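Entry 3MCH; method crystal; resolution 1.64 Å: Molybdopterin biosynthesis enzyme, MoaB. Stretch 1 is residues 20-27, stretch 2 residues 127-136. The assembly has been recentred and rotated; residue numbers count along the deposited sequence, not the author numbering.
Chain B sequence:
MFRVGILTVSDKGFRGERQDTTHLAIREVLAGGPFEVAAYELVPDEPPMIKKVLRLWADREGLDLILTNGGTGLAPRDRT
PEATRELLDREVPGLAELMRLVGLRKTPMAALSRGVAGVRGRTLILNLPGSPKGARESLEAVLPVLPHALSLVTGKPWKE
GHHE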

# COMPACT_ATOMS: atom_id res chain seq x y z
N ASP B 20 -2.16 29.91 9.78
CA ASP B 20 -2.10 28.52 9.36
C ASP B 20 -3.41 28.20 8.65
O ASP B 20 -4.39 27.85 9.30
N THR B 21 -3.42 28.34 7.33
CA THR B 21 -4.62 28.10 6.54
C THR B 21 -4.96 26.62 6.34
O THR B 21 -6.11 26.29 6.04
N THR B 22 -3.98 25.74 6.51
CA THR B 22 -4.25 24.32 6.35
C THR B 22 -5.06 23.86 7.56
O THR B 22 -6.03 23.10 7.43
N HIS B 23 -4.66 24.32 8.74
CA HIS B 23 -5.36 24.03 9.98
C HIS B 23 -6.84 24.37 9.78
O HIS B 23 -7.73 23.59 10.13
N LEU B 24 -7.10 25.55 9.22
CA LEU B 24 -8.47 25.99 8.98
C LEU B 24 -9.23 25.13 7.98
O LEU B 24 -10.42 24.88 8.14
N ALA B 25 -8.54 24.67 6.94
CA ALA B 25 -9.17 23.83 5.93
C ALA B 25 -9.60 22.51 6.56
O ALA B 25 -10.68 21.99 6.26
N ILE B 26 -8.76 21.97 7.43
CA ILE B 26 -9.05 20.72 8.11
C ILE B 26 -10.29 20.86 8.99
O ILE B 26 -11.19 20.02 8.95
N ARG B 27 -10.35 21.93 9.79
CA ARG B 27 -11.51 22.14 10.64
C ARG B 27 -12.82 22.16 9.83
O ARG B 27 -13.84 21.64 10.27
N ASN B 127 -1.40 11.14 8.38
CA ASN B 127 -0.49 12.17 7.87
C ASN B 127 -1.11 12.78 6.61
O ASN B 127 -1.07 12.16 5.55
N LEU B 128 -1.67 13.98 6.72
CA LEU B 128 -2.25 14.67 5.57
C LEU B 128 -1.18 15.55 4.91
O LEU B 128 -0.21 15.95 5.55
N PRO B 129 -1.35 15.86 3.61
CA PRO B 129 -0.38 16.71 2.91
C PRO B 129 -0.39 18.10 3.56
O PRO B 129 -1.29 18.41 4.34
N GLY B 130 0.59 18.93 3.21
CA GLY B 130 0.70 20.25 3.81
C GLY B 130 -0.05 21.44 3.24
O GLY B 130 -0.18 22.45 3.93
N SER B 131 -0.53 21.35 2.01
CA SER B 131 -1.25 22.49 1.43
C SER B 131 -2.73 22.44 1.82
O SER B 131 -3.27 21.37 2.10
N PRO B 132 -3.39 23.60 1.86
CA PRO B 132 -4.81 23.63 2.22
C PRO B 132 -5.63 22.73 1.30
O PRO B 132 -6.46 21.94 1.77
N LYS B 133 -5.39 22.84 0.00
CA LYS B 133 -6.10 22.02 -0.98
C LYS B 133 -5.79 20.54 -0.79
O LYS B 133 -6.69 19.71 -0.82
N GLY B 134 -4.51 20.23 -0.61
CA GLY B 134 -4.09 18.85 -0.43
C GLY B 134 -4.68 18.19 0.80
O GLY B 134 -5.23 17.09 0.73
N ALA B 135 -4.55 18.86 1.95
CA ALA B 135 -5.09 18.34 3.20
C ALA B 135 -6.59 18.16 3.07
O ALA B 135 -7.15 17.15 3.52
N ARG B 136 -7.25 19.12 2.45
CA ARG B 136 -8.70 19.07 2.27
C ARG B 136 -9.16 17.86 1.47
O ARG B 136 -10.04 17.11 1.91

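Two helices, 21-27 and 132-136, run in roughly the same direction at 29°, their axes 8.5 Å apart at the closest. Asp 20 precedes the first helix and caps it. Its chi1 is t, and OD1 accepts from His 23 N at 3.1 Å. A second bond, from Thr 22 N to the same Asp 20 OD1, is weak at 3.2 Å. Asp 20 makes no contact with stretch 2.

Thr 21, chi1 p, is partly exposed and gives a smaller contact. Its OG1 sits 3.4 Å from Pro 132 CG.

Thr 22 CA and Pro 132 CA, 4.2 Å apart, are the matched pair of the backbone register. The CA-to-CB bond of Thr 22 points sideways. With chi1 at m, OG1 donates a hydrogen bond to Gly 130 O at 2.8 Å. This ties the first helix to the loop just before the second. Thr 22 CG2 packs 3.5 Å from Ala 135 CB. The CA-to-CB bond of Ser 131 points away from stretch 1, and its OG caps the second helix, accepting from Gly 134 N at 2.9 Å.

The CA-to-CB bond of His 23 points away from stretch 2, and Leu 24 does not reach stretch 2.

Ala 25 points toward stretch 2. Its CB lies 3.8 Å from Pro 132 O and 4.3 Å from Pro 132 CB. The guanidinium of Arg 136 comes near as well, with NH2 4.0 Å from Ala 25 CB. A water bridges the same two residues: it donates to Ala 25 O at 2.8 Å and accepts from Arg 136 NE at 3.0 Å.

Ile 26 leaves its backbone sideways, but chi1 m and chi2 m bring its end nearer. Ile 26 CD1 packs tightly, 3.2 Å from Leu 128 CD1 and 3.4 Å from Ala 135 CB. The CA-to-CB bonds of Leu 128 (m, t) and Ala 135 both point toward stretch 1. All three residues are buried, and the contacts are between apolar side chains.

Arg 27 is out of reach of stretch 2.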

# COMPACT_ATOMS: atom_id res chain seq x y z
CB ASP B 20 -1.93 27.62 10.59
CG ASP B 20 -1.81 26.16 10.24
OD1 ASP B 20 -2.02 25.82 9.06
OD2 ASP B 20 -1.49 25.37 11.14
CB THR B 21 -4.54 28.77 5.16
OG1 THR B 21 -3.32 28.38 4.51
CG2 THR B 21 -4.58 30.29 5.30
CB THR B 22 -2.95 23.51 6.25
OG1 THR B 22 -2.18 24.02 5.16
CG2 THR B 22 -3.26 22.03 6.00
CB HIS B 23 -4.77 24.88 11.11
CG HIS B 23 -5.61 24.94 12.35
ND1 HIS B 23 -5.67 26.06 13.15
CD2 HIS B 23 -6.42 24.02 12.93
CE1 HIS B 23 -6.47 25.82 14.18
NE2 HIS B 23 -6.94 24.59 14.06
CB LEU B 24 -8.49 27.44 8.51
CG LEU B 24 -7.98 28.48 9.52
CD1 LEU B 24 -8.05 29.85 8.89
CD2 LEU B 24 -8.81 28.43 10.79
CB ALA B 25 -8.20 23.57 4.78
CB ILE B 26 -7.84 20.25 8.94
CG1 ILE B 26 -6.70 19.88 7.98
CG2 ILE B 26 -8.24 19.07 9.82
CD1 ILE B 26 -7.01 18.85 6.87
CB ARG B 27 -11.38 23.46 11.40
CG ARG B 27 -10.52 23.40 12.65
CD ARG B 27 -10.52 24.77 13.33
NE ARG B 27 -9.75 24.80 14.57
CZ ARG B 27 -10.24 24.51 15.77
NH1 ARG B 27 -11.50 24.14 15.92
NH2 ARG B 27 -9.45 24.60 16.84
CB ASN B 127 0.85 11.59 7.42
CG ASN B 127 1.69 11.03 8.56
OD1 ASN B 127 2.54 10.17 8.33
ND2 ASN B 127 1.48 11.53 9.77
CB LEU B 128 -3.39 15.59 6.03
CG LEU B 128 -4.63 14.98 6.67
CD1 LEU B 128 -5.45 16.08 7.33
CD2 LEU B 128 -5.46 14.26 5.61
CB PRO B 129 -0.93 16.74 1.48
CG PRO B 129 -1.59 15.41 1.36
CD PRO B 129 -2.32 15.29 2.67
CB SER B 131 -1.13 22.49 -0.09
OG SER B 131 -1.91 21.46 -0.68
CB PRO B 132 -5.18 25.11 2.06
CG PRO B 132 -3.90 25.80 2.41
CD PRO B 132 -2.87 24.97 1.68
CB LYS B 133 -5.73 22.45 -2.40
CG LYS B 133 -6.38 21.58 -3.48
CD LYS B 133 -5.96 22.01 -4.88
CE LYS B 133 -6.60 21.11 -5.93
NZ LYS B 133 -6.29 21.54 -7.32
CB ALA B 135 -4.78 19.30 4.34
CB ARG B 136 -9.19 20.35 1.59
CG ARG B 136 -10.70 20.45 1.47
CD ARG B 136 -11.10 21.70 0.69
NE ARG B 136 -10.47 22.91 1.21
CZ ARG B 136 -9.67 23.70 0.51
NH1 ARG B 136 -9.38 23.41 -0.76
NH2 ARG B 136 -9.15 24.78 1.07
O HOH W 1 -11.79 22.87 3.87